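PDB 6LSV: jasmonate-induced oxygenase 2 from Arabidopsis thaliana, which uses iron and 2-oxoglutarate to hydroxylate the defence hormone jasmonate to 12-hydroxyjasmonate, a reaction that also yields succinate and carbon dioxide. Local coordinates for residues Lys153-Ser156 / Thr160-Glu163; Glu95-Phe100 / Asp137-His142; Pro87-Ala92 / Ile165-Glu170; Asn106-Tyr111 / Glu119-Arg124. All blocks are in the same frame, centred on the assembly; numbering follows the deposited sequence.

Interaction 1. Residues Lys153-Ser156 / Thr160-Glu163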
loop_
_atom_site.group_PDB
_atom_site.type_symbol
_atom_site.label_atom_id
_atom_site.label_comp_id
_atom_site.label_asym_id
_atom_site.label_seq_id
_atom_site.Cartn_x
_atom_site.Cartn_y
_atom_site.Cartn_z
ATOM N N LYS A 153 3.079 10.392 -17.725
ATOM C CA LYS A 153 3.859 9.569 -16.811
ATOM C C LYS A 153 3.187 8.236 -16.506
ATOM O O LYS A 153 3.659 7.500 -15.636
ATOM C CB LYS A 153 4.132 10.329 -15.509
ATOM C CG LYS A 153 4.983 11.577 -15.692
ATOM C CD LYS A 153 5.385 12.178 -14.354
ATOM C CE LYS A 153 5.899 13.601 -14.512
ATOM N NZ LYS A 153 4.872 14.601 -14.108
ATOM N N TRP A 154 2.103 7.918 -17.194
ATOM C CA TRP A 154 1.420 6.642 -17.087
ATOM C C TRP A 154 1.876 5.709 -18.196
ATOM O O TRP A 154 2.458 6.150 -19.192
ATOM C CB TRP A 154 -0.097 6.841 -17.171
ATOM C CG TRP A 154 -0.681 7.614 -16.029
ATOM C CD1 TRP A 154 -0.005 8.331 -15.084
ATOM C CD2 TRP A 154 -2.070 7.744 -15.712
ATOM N NE1 TRP A 154 -0.889 8.904 -14.202
ATOM C CE2 TRP A 154 -2.163 8.557 -14.567
ATOM C CE3 TRP A 154 -3.244 7.251 -16.290
ATOM C CZ2 TRP A 154 -3.384 8.886 -13.985
ATOM C CZ3 TRP A 154 -4.456 7.582 -15.713
ATOM C CH2 TRP A 154 -4.518 8.390 -14.571
ATOM N N PRO A 155 1.647 4.399 -18.054
ATOM C CA PRO A 155 2.033 3.478 -19.129
ATOM C C PRO A 155 1.259 3.713 -20.405
ATOM O O PRO A 155 0.371 4.572 -20.476
ATOM C CB PRO A 155 1.726 2.094 -18.542
ATOM C CG PRO A 155 1.695 2.292 -17.097
ATOM C CD PRO A 155 1.169 3.672 -16.870
ATOM N N SER A 156 1.568 2.914 -21.419
ATOM C CA SER A 156 0.966 3.175 -22.715
ATOM C C SER A 156 0.587 1.912 -23.476
ATOM O O SER A 156 -0.404 1.924 -24.215
ATOM C CB SER A 156 1.911 4.030 -23.549
ATOM O OG SER A 156 1.298 4.552 -24.717
ATOM N N THR A 160 -5.855 0.261 -23.417
ATOM C CA THR A 160 -6.931 0.641 -22.515
ATOM C C THR A 160 -6.450 1.036 -21.126
ATOM O O THR A 160 -7.258 1.530 -20.333
ATOM C CB THR A 160 -7.925 -0.516 -22.385
ATOM O OG1 THR A 160 -7.209 -1.727 -22.119
ATOM C CG2 THR A 160 -8.720 -0.678 -23.668
ATOM N N ILE A 161 -5.159 0.856 -20.818
ATOM C CA ILE A 161 -4.712 0.910 -19.426
ATOM C C ILE A 161 -4.980 2.281 -18.815
ATOM O O ILE A 161 -5.396 2.382 -17.655
ATOM C CB ILE A 161 -3.227 0.505 -19.311
ATOM C CG1 ILE A 161 -2.864 0.232 -17.847
ATOM C CG2 ILE A 161 -2.296 1.561 -19.908
ATOM C CD1 ILE A 161 -1.472 -0.339 -17.651
ATOM N N ARG A 162 -4.780 3.354 -19.583
ATOM C CA ARG A 162 -4.944 4.686 -19.012
ATOM C C ARG A 162 -6.403 5.004 -18.726
ATOM O O ARG A 162 -6.700 5.741 -17.779
ATOM C CB ARG A 162 -4.343 5.736 -19.942
ATOM C CG ARG A 162 -2.856 5.568 -20.136
ATOM C CD ARG A 162 -2.262 6.773 -20.807
ATOM N NE ARG A 162 -0.821 6.634 -20.971
ATOM C CZ ARG A 162 -0.052 7.537 -21.569
ATOM N NH1 ARG A 162 -0.589 8.647 -22.055
ATOM N NH2 ARG A 162 1.253 7.331 -21.674
ATOM N N GLU A 163 -7.325 4.464 -19.524
ATOM C CA GLU A 163 -8.739 4.659 -19.234
ATOM C C GLU A 163 -9.185 3.806 -18.055
ATOM O O GLU A 163 -10.063 4.220 -17.287
ATOM C CB GLU A 163 -9.572 4.351 -20.476
ATOM C CG GLU A 163 -9.318 5.317 -21.621
ATOM C CD GLU A 163 -10.065 4.941 -22.887
ATOM O OE1 GLU A 163 -9.888 3.802 -23.370
ATOM O OE2 GLU A 163 -10.829 5.789 -23.399
#
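Ile161, near the start of helix 161-186, points at Pro155. Ile161 CD1 lies 4.1 Å from Pro155 CB, and the isoleucine end lies across the proline ring. Trp97 and Phe100 of helix 87-102 also touch Pro155. The loop 153-156 follows strand 137-144 of the double-stranded beta-helix (jelly-roll) core. Here it packs against the very helix it leads into. Arg162 comes next, extended from CG to NE, and reaches two carbonyl oxygens of the loop. NE points almost straight at Pro155 O, but that bond is modelled too short for its length to be trusted. NH2 adds a weak bond to the same oxygen. A second weak bond runs from Arg162 NH2 to Trp154 O, 3.0 Å away. The indole plane of Trp154 stands 82° from the guanidinium. The ring turns its edge to the helix backbone, with Trp154 CZ3 3.6 Å from Arg162 O.

Interaction 2. Residues Glu95-Phe100 / Asp137-His142. With JAA ({(1R,2R)-3-oxo-2-[(2Z)-pent-2-en-1-yl]cyclopentyl}acetic acid), chain D.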
loop_
_atom_site.group_PDB
_atom_site.type_symbol
_atom_site.label_atom_id
_atom_site.label_comp_id
_atom_site.label_asym_id
_atom_site.label_seq_id
_atom_site.Cartn_x
_atom_site.Cartn_y
_atom_site.Cartn_z
ATOM N N GLU A 95 -5.699 -7.163 -15.010
ATOM C CA GLU A 95 -5.209 -7.774 -16.243
ATOM C C GLU A 95 -4.555 -6.753 -17.166
ATOM O O GLU A 95 -3.641 -7.105 -17.920
ATOM C CB GLU A 95 -6.343 -8.503 -16.960
ATOM C CG GLU A 95 -6.900 -9.681 -16.173
ATOM C CD GLU A 95 -5.811 -10.588 -15.618
ATOM O OE1 GLU A 95 -4.937 -11.023 -16.398
ATOM O OE2 GLU A 95 -5.825 -10.858 -14.397
ATOM N N ASN A 96 -4.999 -5.496 -17.125
ATOM C CA ASN A 96 -4.282 -4.442 -17.836
ATOM C C ASN A 96 -2.863 -4.297 -17.303
ATOM O O ASN A 96 -1.900 -4.239 -18.076
ATOM C CB ASN A 96 -5.033 -3.118 -17.716
ATOM C CG ASN A 96 -6.002 -2.894 -18.855
ATOM O OD1 ASN A 96 -5.741 -2.100 -19.756
ATOM N ND2 ASN A 96 -7.130 -3.595 -18.822
ATOM N N TRP A 97 -2.715 -4.233 -15.978
ATOM C CA TRP A 97 -1.383 -4.108 -15.395
ATOM C C TRP A 97 -0.571 -5.381 -15.596
ATOM O O TRP A 97 0.632 -5.316 -15.880
ATOM C CB TRP A 97 -1.488 -3.753 -13.912
ATOM C CG TRP A 97 -1.717 -2.289 -13.687
ATOM C CD1 TRP A 97 -2.884 -1.687 -13.309
ATOM C CD2 TRP A 97 -0.758 -1.238 -13.846
ATOM N NE1 TRP A 97 -2.707 -0.326 -13.220
ATOM C CE2 TRP A 97 -1.410 -0.026 -13.546
ATOM C CE3 TRP A 97 0.590 -1.206 -14.212
ATOM C CZ2 TRP A 97 -0.758 1.203 -13.594
ATOM C CZ3 TRP A 97 1.233 0.015 -14.262
ATOM C CH2 TRP A 97 0.559 1.203 -13.957
ATOM N N ARG A 98 -1.207 -6.547 -15.461
ATOM C CA ARG A 98 -0.504 -7.795 -15.742
ATOM C C ARG A 98 0.044 -7.802 -17.162
ATOM O O ARG A 98 1.172 -8.252 -17.398
ATOM C CB ARG A 98 -1.430 -8.991 -15.521
ATOM C CG ARG A 98 -0.722 -10.329 -15.659
ATOM C CD ARG A 98 -1.700 -11.479 -15.849
ATOM N NE ARG A 98 -2.735 -11.536 -14.815
ATOM C CZ ARG A 98 -2.518 -11.897 -13.554
ATOM N NH1 ARG A 98 -1.294 -12.230 -13.156
ATOM N NH2 ARG A 98 -3.525 -11.924 -12.690
ATOM N N GLU A 99 -0.740 -7.299 -18.121
ATOM C CA GLU A 99 -0.270 -7.206 -19.499
ATOM C C GLU A 99 0.914 -6.253 -19.612
ATOM O O GLU A 99 1.864 -6.515 -20.361
ATOM C CB GLU A 99 -1.417 -6.760 -20.407
ATOM C CG GLU A 99 -1.007 -6.385 -21.826
ATOM C CD GLU A 99 -0.503 -7.573 -22.631
ATOM O OE1 GLU A 99 -1.342 -8.364 -23.116
ATOM O OE2 GLU A 99 0.731 -7.711 -22.784
ATOM N N PHE A 100 0.876 -5.143 -18.871
ATOM C CA PHE A 100 2.001 -4.214 -18.869
ATOM C C PHE A 100 3.274 -4.895 -18.382
ATOM O O PHE A 100 4.346 -4.734 -18.975
ATOM C CB PHE A 100 1.672 -2.999 -18.000
ATOM C CG PHE A 100 2.835 -2.068 -17.795
ATOM C CD1 PHE A 100 3.197 -1.160 -18.779
ATOM C CD2 PHE A 100 3.566 -2.100 -16.618
ATOM C CE1 PHE A 100 4.267 -0.305 -18.594
ATOM C CE2 PHE A 100 4.637 -1.246 -16.428
ATOM C CZ PHE A 100 4.987 -0.346 -17.416
ATOM N N ASP A 137 9.100 -5.875 -9.013
ATOM C CA ASP A 137 9.075 -4.615 -9.735
ATOM C C ASP A 137 7.745 -3.933 -9.446
ATOM O O ASP A 137 6.791 -4.567 -8.987
ATOM C CB ASP A 137 9.246 -4.832 -11.242
ATOM C CG ASP A 137 10.543 -5.543 -11.587
ATOM O OD1 ASP A 137 11.547 -5.339 -10.875
ATOM O OD2 ASP A 137 10.555 -6.312 -12.571
ATOM N N TYR A 138 7.678 -2.633 -9.712
ATOM C CA TYR A 138 6.459 -1.903 -9.403
ATOM C C TYR A 138 6.337 -0.695 -10.319
ATOM O O TYR A 138 7.297 -0.281 -10.975
ATOM C CB TYR A 138 6.426 -1.472 -7.931
ATOM C CG TYR A 138 7.453 -0.419 -7.584
ATOM C CD1 TYR A 138 7.152 0.932 -7.691
ATOM C CD2 TYR A 138 8.725 -0.777 -7.150
ATOM C CE1 TYR A 138 8.087 1.898 -7.379
ATOM C CE2 TYR A 138 9.670 0.182 -6.834
ATOM C CZ TYR A 138 9.345 1.520 -6.952
ATOM O OH TYR A 138 10.277 2.489 -6.645
ATOM N N TYR A 139 5.129 -0.128 -10.347
ATOM C CA TYR A 139 4.856 1.143 -11.001
ATOM C C TYR A 139 4.180 2.075 -10.010
ATOM O O TYR A 139 3.374 1.642 -9.185
ATOM C CB TYR A 139 3.965 0.979 -12.240
ATOM C CG TYR A 139 4.159 2.085 -13.248
ATOM C CD1 TYR A 139 3.524 3.310 -13.094
ATOM C CD2 TYR A 139 4.992 1.911 -14.342
ATOM C CE1 TYR A 139 3.709 4.330 -14.011
ATOM C CE2 TYR A 139 5.183 2.921 -15.262
ATOM C CZ TYR A 139 4.541 4.126 -15.092
ATOM O OH TYR A 139 4.735 5.132 -16.008
ATOM N N PHE A 140 4.506 3.362 -10.098
ATOM C CA PHE A 140 3.968 4.353 -9.173
ATOM C C PHE A 140 3.525 5.584 -9.952
ATOM O O PHE A 140 4.245 6.051 -10.840
ATOM C CB PHE A 140 5.014 4.725 -8.115
ATOM C CG PHE A 140 4.541 5.735 -7.110
ATOM C CD1 PHE A 140 3.549 5.415 -6.197
ATOM C CD2 PHE A 140 5.099 7.004 -7.072
ATOM C CE1 PHE A 140 3.122 6.346 -5.266
ATOM C CE2 PHE A 140 4.673 7.938 -6.146
ATOM C CZ PHE A 140 3.684 7.610 -5.242
ATOM N N LEU A 141 2.338 6.095 -9.628
ATOM C CA LEU A 141 1.801 7.283 -10.277
ATOM C C LEU A 141 0.837 7.972 -9.322
ATOM O O LEU A 141 0.316 7.359 -8.386
ATOM C CB LEU A 141 1.099 6.942 -11.604
ATOM C CG LEU A 141 -0.110 5.995 -11.584
ATOM C CD1 LEU A 141 -1.431 6.746 -11.413
ATOM C CD2 LEU A 141 -0.150 5.135 -12.843
ATOM N N HIS A 142 0.597 9.255 -9.576
ATOM C CA HIS A 142 -0.325 10.052 -8.782
ATOM C C HIS A 142 -1.674 10.172 -9.481
ATOM O O HIS A 142 -1.755 10.200 -10.712
ATOM C CB HIS A 142 0.241 11.449 -8.528
ATOM C CG HIS A 142 1.386 11.475 -7.566
ATOM N ND1 HIS A 142 1.224 11.276 -6.211
ATOM C CD2 HIS A 142 2.711 11.680 -7.759
ATOM C CE1 HIS A 142 2.398 11.355 -5.613
ATOM N NE2 HIS A 142 3.318 11.600 -6.529
HETATM O O01 JAA D . 6.398 3.269 -3.860
HETATM O O02 JAA D . 3.663 8.210 -0.927
HETATM O O03 JAA D . 5.733 8.833 -0.696
HETATM C C04 JAA D . 5.346 5.871 -1.978
HETATM C C05 JAA D . 5.934 4.355 -1.970
HETATM C C06 JAA D . 6.341 6.646 -2.881
HETATM C C07 JAA D . 7.057 5.690 -3.576
HETATM C C08 JAA D . 6.414 4.236 -3.174
HETATM C C09 JAA D . 4.789 3.282 -1.708
HETATM C C10 JAA D . 5.311 6.445 -0.671
HETATM C C11 JAA D . 4.609 3.059 -0.205
HETATM C C12 JAA D . 4.878 7.911 -0.770
HETATM C C13 JAA D . 4.563 1.848 0.318
HETATM C C14 JAA D . 4.694 0.602 -0.555
HETATM C C15 JAA D . 5.785 -0.306 0.012
#
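Trp97 lays the outer end of its indole against the root of Tyr139. Trp97 CZ3 is 3.5 Å from Tyr139 CB, and Trp97 CH2 is 3.7 Å from Tyr139 CD1. The planes meet at 47°. Phe100, one turn further along the helix, reaches another part of the same tyrosine. Phe100 CE2 comes to 3.8 Å from Tyr139 CD2, with the two rings nearly perpendicular at 88°. Two rings of one helix thus converge on Tyr139, and the three form an aromatic cluster. The tyrosine CG is opposite the backbone N (chi1 -154°), which turns the ring toward the helix, where it meets both. The hydroxyl leaves the cluster and bonds to Lys153 O. Leu141 extends the apolar patch: its CD2 meets the edge of the indole, 4.0 Å from Trp97 CZ2. The strand alternates. Tyr138 and Phe140 point away from the helix, and Phe140 presents a ring face to jasmonate, its CZ 3.7 Å from JAA C06. One strand therefore joins the hydrophobic core to the substrate pocket. The segment axes pass 10.8 Å apart. Strand 137-144 lies between strands 204-212 and 120-122 in the main sheet of the jelly roll. Helix 87-102 covers it on the side facing away from jasmonate, with Ile161 and Ile165 of helix 161-186 packed beside Trp97.

Interaction 3. Residues Pro87-Ala92 / Ile165-Glu170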
loop_
_atom_site.group_PDB
_atom_site.type_symbol
_atom_site.label_atom_id
_atom_site.label_comp_id
_atom_site.label_asym_id
_atom_site.label_seq_id
_atom_site.Cartn_x
_atom_site.Cartn_y
_atom_site.Cartn_z
ATOM N N PRO A 87 -17.023 -5.431 -10.358
ATOM C CA PRO A 87 -16.065 -6.548 -10.430
ATOM C C PRO A 87 -15.304 -6.616 -11.740
ATOM O O PRO A 87 -14.111 -6.947 -11.735
ATOM C CB PRO A 87 -16.963 -7.775 -10.229
ATOM C CG PRO A 87 -18.044 -7.275 -9.365
ATOM C CD PRO A 87 -18.325 -5.867 -9.828
ATOM N N GLU A 88 -15.953 -6.317 -12.869
ATOM C CA GLU A 88 -15.226 -6.330 -14.133
ATOM C C GLU A 88 -14.172 -5.232 -14.175
ATOM O O GLU A 88 -13.120 -5.414 -14.796
ATOM C CB GLU A 88 -16.186 -6.194 -15.316
ATOM C CG GLU A 88 -17.133 -5.017 -15.220
ATOM C CD GLU A 88 -18.477 -5.392 -14.626
ATOM O OE1 GLU A 88 -19.477 -4.734 -14.983
ATOM O OE2 GLU A 88 -18.536 -6.339 -13.808
ATOM N N LEU A 89 -14.429 -4.096 -13.522
ATOM C CA LEU A 89 -13.412 -3.052 -13.447
ATOM C C LEU A 89 -12.238 -3.495 -12.583
ATOM O O LEU A 89 -11.077 -3.231 -12.921
ATOM C CB LEU A 89 -14.021 -1.756 -12.908
ATOM C CG LEU A 89 -13.054 -0.586 -12.708
ATOM C CD1 LEU A 89 -12.388 -0.204 -14.021
ATOM C CD2 LEU A 89 -13.775 0.608 -12.100
ATOM N N MET A 90 -12.521 -4.177 -11.468
ATOM C CA MET A 90 -11.455 -4.681 -10.608
ATOM C C MET A 90 -10.540 -5.632 -11.364
ATOM O O MET A 90 -9.314 -5.572 -11.223
ATOM C CB MET A 90 -12.050 -5.383 -9.388
ATOM C CG MET A 90 -12.946 -4.510 -8.534
ATOM S SD MET A 90 -13.677 -5.447 -7.184
ATOM C CE MET A 90 -12.268 -5.650 -6.099
ATOM N N ASP A 91 -11.121 -6.517 -12.174
ATOM C CA ASP A 91 -10.317 -7.484 -12.911
ATOM C C ASP A 91 -9.634 -6.846 -14.117
ATOM O O ASP A 91 -8.494 -7.197 -14.443
ATOM C CB ASP A 91 -11.190 -8.662 -13.341
ATOM C CG ASP A 91 -11.848 -9.354 -12.161
ATOM O OD1 ASP A 91 -11.125 -9.749 -11.221
ATOM O OD2 ASP A 91 -13.085 -9.505 -12.171
ATOM N N ALA A 92 -10.309 -5.909 -14.788
ATOM C CA ALA A 92 -9.678 -5.209 -15.901
ATOM C C ALA A 92 -8.448 -4.446 -15.433
ATOM O O ALA A 92 -7.427 -4.409 -16.131
ATOM C CB ALA A 92 -10.676 -4.266 -16.572
ATOM N N ILE A 165 -7.119 2.930 -15.546
ATOM C CA ILE A 165 -6.515 3.553 -14.369
ATOM C C ILE A 165 -7.366 4.726 -13.898
ATOM O O ILE A 165 -7.677 4.855 -12.708
ATOM C CB ILE A 165 -5.071 3.997 -14.667
ATOM C CG1 ILE A 165 -4.144 2.794 -14.842
ATOM C CG2 ILE A 165 -4.546 4.881 -13.549
ATOM C CD1 ILE A 165 -2.848 3.145 -15.561
ATOM N N ASP A 166 -7.759 5.599 -14.832
ATOM C CA ASP A 166 -8.496 6.806 -14.466
ATOM C C ASP A 166 -9.834 6.472 -13.819
ATOM O O ASP A 166 -10.231 7.104 -12.833
ATOM C CB ASP A 166 -8.705 7.685 -15.700
ATOM C CG ASP A 166 -8.747 9.160 -15.360
ATOM O OD1 ASP A 166 -7.924 9.597 -14.530
ATOM O OD2 ASP A 166 -9.606 9.879 -15.912
ATOM N N GLU A 167 -10.547 5.482 -14.357
ATOM C CA GLU A 167 -11.832 5.122 -13.772
ATOM C C GLU A 167 -11.648 4.366 -12.461
ATOM O O GLU A 167 -12.358 4.634 -11.486
ATOM C CB GLU A 167 -12.655 4.303 -14.765
ATOM C CG GLU A 167 -14.136 4.250 -14.415
ATOM C CD GLU A 167 -14.841 3.041 -15.001
ATOM O OE1 GLU A 167 -14.277 2.402 -15.912
ATOM O OE2 GLU A 167 -15.960 2.727 -14.541
ATOM N N TYR A 168 -10.697 3.428 -12.419
ATOM C CA TYR A 168 -10.389 2.733 -11.172
ATOM C C TYR A 168 -10.020 3.725 -10.077
ATOM O O TYR A 168 -10.519 3.636 -8.949
ATOM C CB TYR A 168 -9.258 1.732 -11.406
ATOM C CG TYR A 168 -8.960 0.799 -10.255
ATOM C CD1 TYR A 168 -9.718 -0.348 -10.044
ATOM C CD2 TYR A 168 -7.895 1.045 -9.400
ATOM C CE1 TYR A 168 -9.431 -1.211 -8.998
ATOM C CE2 TYR A 168 -7.600 0.191 -8.357
ATOM C CZ TYR A 168 -8.368 -0.933 -8.157
ATOM O OH TYR A 168 -8.065 -1.777 -7.112
ATOM N N GLY A 169 -9.159 4.694 -10.401
ATOM C CA GLY A 169 -8.819 5.722 -9.431
ATOM C C GLY A 169 -10.021 6.540 -8.997
ATOM O O GLY A 169 -10.169 6.867 -7.817
ATOM N N GLU A 170 -10.900 6.876 -9.944
ATOM C CA GLU A 170 -12.111 7.615 -9.605
ATOM C C GLU A 170 -12.987 6.825 -8.642
ATOM O O GLU A 170 -13.522 7.381 -7.674
ATOM C CB GLU A 170 -12.894 7.946 -10.874
ATOM C CG GLU A 170 -12.822 9.393 -11.312
ATOM C CD GLU A 170 -13.877 9.725 -12.345
ATOM O OE1 GLU A 170 -15.049 9.913 -11.956
ATOM O OE2 GLU A 170 -13.537 9.781 -13.547
#
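Gly169 N to Ile165 O, at 2.7 Å, is the shortest sound polar bond here, and the helical turn it closes carries Glu167 and Tyr168 against Leu89 of the other helix. Leu89 is the residue most engaged in the contact. With chi1 at 177°, its branch extends away from its own backbone N and both methyls reach helix 161-186. Each methyl meets one carboxylate oxygen of Glu167: Leu89 CD1 is 3.7 Å from Glu167 OE1, and Leu89 CD2 is 3.9 Å from Glu167 OE2. These are van der Waals contacts at the exposed end of the interface. On the buried side Leu89 CG comes to the edge of the Tyr168 ring, near its plane, 4.3 Å from Tyr168 CD1. The next residue, Met90, touches that ring through its backbone, with Met90 CA 4.3 Å from Tyr168 CE1. The two helices belong to the helical layer packed on the main sheet of the jelly-roll dioxygenase core. Their segment axes pass 10.2 Å apart at 126°, so they run roughly against each other but well off antiparallel. Tyr168 and Met90 both reach down to the sheet, where they touch Phe263 of strand 263-267 and Leu237 of strand 233-237. Two acids of these helices bond elsewhere: Asp166 forms a salt bridge with Lys149, and Asp91 forms one with Arg94 and also bonds to His261.

Interaction 4. Residues Asn106-Tyr111 / Glu119-Arg124; sequences NAKETY and EGYGSR
Tyr121 is the buried centre of this contact, and it is held through both backbone and ring. Tyr121 N donates to Tyr111 O at 2.7 Å with an N-H...O angle of 178°. Gly120 CA approaches the same oxygen at 3.4 Å in a CA-H...O contact. The lysine chain covers one face of the Tyr121 ring: Lys108 CD is 3.9 Å from the ring centroid, a CH-pi contact offset toward the rim. Gly120 and Gly122 pair with Phe140 and Tyr138, so 120-122 is an outermost strand of the main jelly-roll sheet. The loop after helix 87-102 packs on it. The other side is looser. Glu109 is partly exposed, and its OE2 only nears the ring edge, 4.3 Å from Tyr121 CE2. The Tyr111 ring leads away toward Ser156; of its side chain, CB stays against Tyr121 CB. The polar ends bond outside the two segments: Lys108 NZ to Gln11 OE1 and Met103 O, and Glu109 in a salt bridge with Arg9. Lys108 therefore probably meets the tyrosine as a hydrocarbon chain more than as a cation.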
loop_
_atom_site.group_PDB
_atom_site.type_symbol
_atom_site.label_atom_id
_atom_site.label_comp_id
_atom_site.label_asym_id
_atom_site.label_seq_id
_atom_site.Cartn_x
_atom_site.Cartn_y
_atom_site.Cartn_z
ATOM N N ASN A 106 12.607 -4.210 -21.566
ATOM C CA ASN A 106 13.110 -3.011 -22.229
ATOM C C ASN A 106 12.003 -2.142 -22.812
ATOM O O ASN A 106 12.297 -1.037 -23.282
ATOM C CB ASN A 106 14.102 -3.396 -23.327
ATOM C CG ASN A 106 15.362 -4.025 -22.773
ATOM O OD1 ASN A 106 15.842 -3.638 -21.708
ATOM N ND2 ASN A 106 15.905 -5.000 -23.491
ATOM N N ALA A 107 10.752 -2.602 -22.791
ATOM C CA ALA A 107 9.640 -1.789 -23.267
ATOM C C ALA A 107 9.138 -0.808 -22.215
ATOM O O ALA A 107 8.485 0.180 -22.570
ATOM C CB ALA A 107 8.489 -2.688 -23.728
ATOM N N LYS A 108 9.420 -1.059 -20.935
ATOM C CA LYS A 108 9.074 -0.132 -19.866
ATOM C C LYS A 108 10.266 0.676 -19.368
ATOM O O LYS A 108 10.074 1.586 -18.554
ATOM C CB LYS A 108 8.455 -0.882 -18.677
ATOM C CG LYS A 108 8.010 -2.307 -18.964
ATOM C CD LYS A 108 7.759 -3.059 -17.662
ATOM C CE LYS A 108 7.484 -4.538 -17.897
ATOM N NZ LYS A 108 8.716 -5.339 -18.121
ATOM N N GLU A 109 11.481 0.369 -19.838
ATOM C CA GLU A 109 12.677 1.033 -19.323
ATOM C C GLU A 109 12.597 2.544 -19.485
ATOM O O GLU A 109 13.081 3.294 -18.630
ATOM C CB GLU A 109 13.924 0.496 -20.024
ATOM C CG GLU A 109 14.602 -0.650 -19.302
ATOM C CD GLU A 109 15.089 -0.279 -17.909
ATOM O OE1 GLU A 109 15.383 0.913 -17.672
ATOM O OE2 GLU A 109 15.189 -1.184 -17.051
ATOM N N THR A 110 11.993 3.012 -20.575
ATOM C CA THR A 110 11.834 4.445 -20.775
ATOM C C THR A 110 10.967 5.097 -19.705
ATOM O O THR A 110 10.948 6.330 -19.617
ATOM C CB THR A 110 11.233 4.706 -22.151
ATOM O OG1 THR A 110 11.170 6.117 -22.385
ATOM C CG2 THR A 110 9.843 4.134 -22.206
ATOM N N TYR A 111 10.251 4.310 -18.901
ATOM C CA TYR A 111 9.444 4.816 -17.796
ATOM C C TYR A 111 10.171 4.753 -16.458
ATOM O O TYR A 111 9.547 4.968 -15.414
ATOM C CB TYR A 111 8.135 4.032 -17.700
ATOM C CG TYR A 111 7.171 4.261 -18.839
ATOM C CD1 TYR A 111 6.769 5.540 -19.189
ATOM C CD2 TYR A 111 6.638 3.187 -19.543
ATOM C CE1 TYR A 111 5.878 5.745 -20.219
ATOM C CE2 TYR A 111 5.749 3.382 -20.572
ATOM C CZ TYR A 111 5.370 4.663 -20.908
ATOM O OH TYR A 111 4.481 4.865 -21.938
ATOM N N GLU A 119 7.895 8.454 -9.411
ATOM C CA GLU A 119 6.885 8.202 -10.433
ATOM C C GLU A 119 7.473 7.369 -11.561
ATOM O O GLU A 119 8.548 7.680 -12.083
ATOM C CB GLU A 119 6.346 9.518 -10.996
ATOM C CG GLU A 119 5.500 10.333 -10.041
ATOM C CD GLU A 119 5.291 11.752 -10.539
ATOM O OE1 GLU A 119 6.277 12.515 -10.592
ATOM O OE2 GLU A 119 4.146 12.102 -10.888
ATOM N N GLY A 120 6.767 6.303 -11.934
ATOM C CA GLY A 120 7.114 5.524 -13.102
ATOM C C GLY A 120 7.435 4.082 -12.749
ATOM O O GLY A 120 6.886 3.521 -11.791
ATOM N N TYR A 121 8.330 3.495 -13.537
ATOM C CA TYR A 121 8.676 2.083 -13.453
ATOM C C TYR A 121 9.846 1.915 -12.489
ATOM O O TYR A 121 10.942 2.428 -12.741
ATOM C CB TYR A 121 9.018 1.569 -14.851
ATOM C CG TYR A 121 9.487 0.137 -14.945
ATOM C CD1 TYR A 121 8.745 -0.900 -14.394
ATOM C CD2 TYR A 121 10.653 -0.183 -15.628
ATOM C CE1 TYR A 121 9.169 -2.213 -14.496
ATOM C CE2 TYR A 121 11.085 -1.489 -15.739
ATOM C CZ TYR A 121 10.342 -2.500 -15.173
ATOM O OH TYR A 121 10.773 -3.802 -15.280
ATOM N N GLY A 122 9.612 1.201 -11.382
ATOM C CA GLY A 122 10.599 1.084 -10.333
ATOM C C GLY A 122 10.866 -0.359 -9.951
ATOM O O GLY A 122 10.067 -1.258 -10.213
ATOM N N SER A 123 12.023 -0.565 -9.315
ATOM C CA SER A 123 12.394 -1.876 -8.792
ATOM C C SER A 123 12.918 -1.851 -7.363
ATOM O O SER A 123 13.148 -2.925 -6.800
ATOM C CB SER A 123 13.450 -2.537 -9.688
ATOM O OG SER A 123 12.829 -3.233 -10.756
ATOM N N ARG A 124 13.110 -0.685 -6.753
ATOM C CA ARG A 124 13.557 -0.623 -5.371
ATOM C C ARG A 124 12.945 0.599 -4.703
ATOM O O ARG A 124 12.435 1.510 -5.363
ATOM C CB ARG A 124 15.089 -0.586 -5.273
ATOM C CG ARG A 124 15.705 0.758 -5.630
ATOM C CD ARG A 124 17.221 0.722 -5.536
ATOM N NE ARG A 124 17.689 1.030 -4.189
ATOM C CZ ARG A 124 18.859 0.640 -3.692
ATOM N NH1 ARG A 124 19.694 -0.077 -4.431
ATOM N NH2 ARG A 124 19.193 0.968 -2.453
#

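Overall arrangement
Interactions 1 to 3 lie where helices 87-102 and 161-186 cover the main jelly-roll sheet; interaction 4 lies at the edge of that sheet. Interactions 2 and 3 share helix 87-102; interactions 1 and 3 share helix 161-186. Interactions 2 and 4 meet the sheet at neighbouring strands, 137-144 and 120-122. Along the chain, interaction 3 spans the others: interaction 4 falls within the span of interaction 2, and interaction 1 follows. Centres of interactions 1 and 2 are about 9 Å apart, linked by two probable hydrogen bonds. Interactions 3 and 4 are farthest apart, about 22 Å between centres. The chain thus ties the helices to strand 137-144, whose other face contributes to the jasmonate pocket.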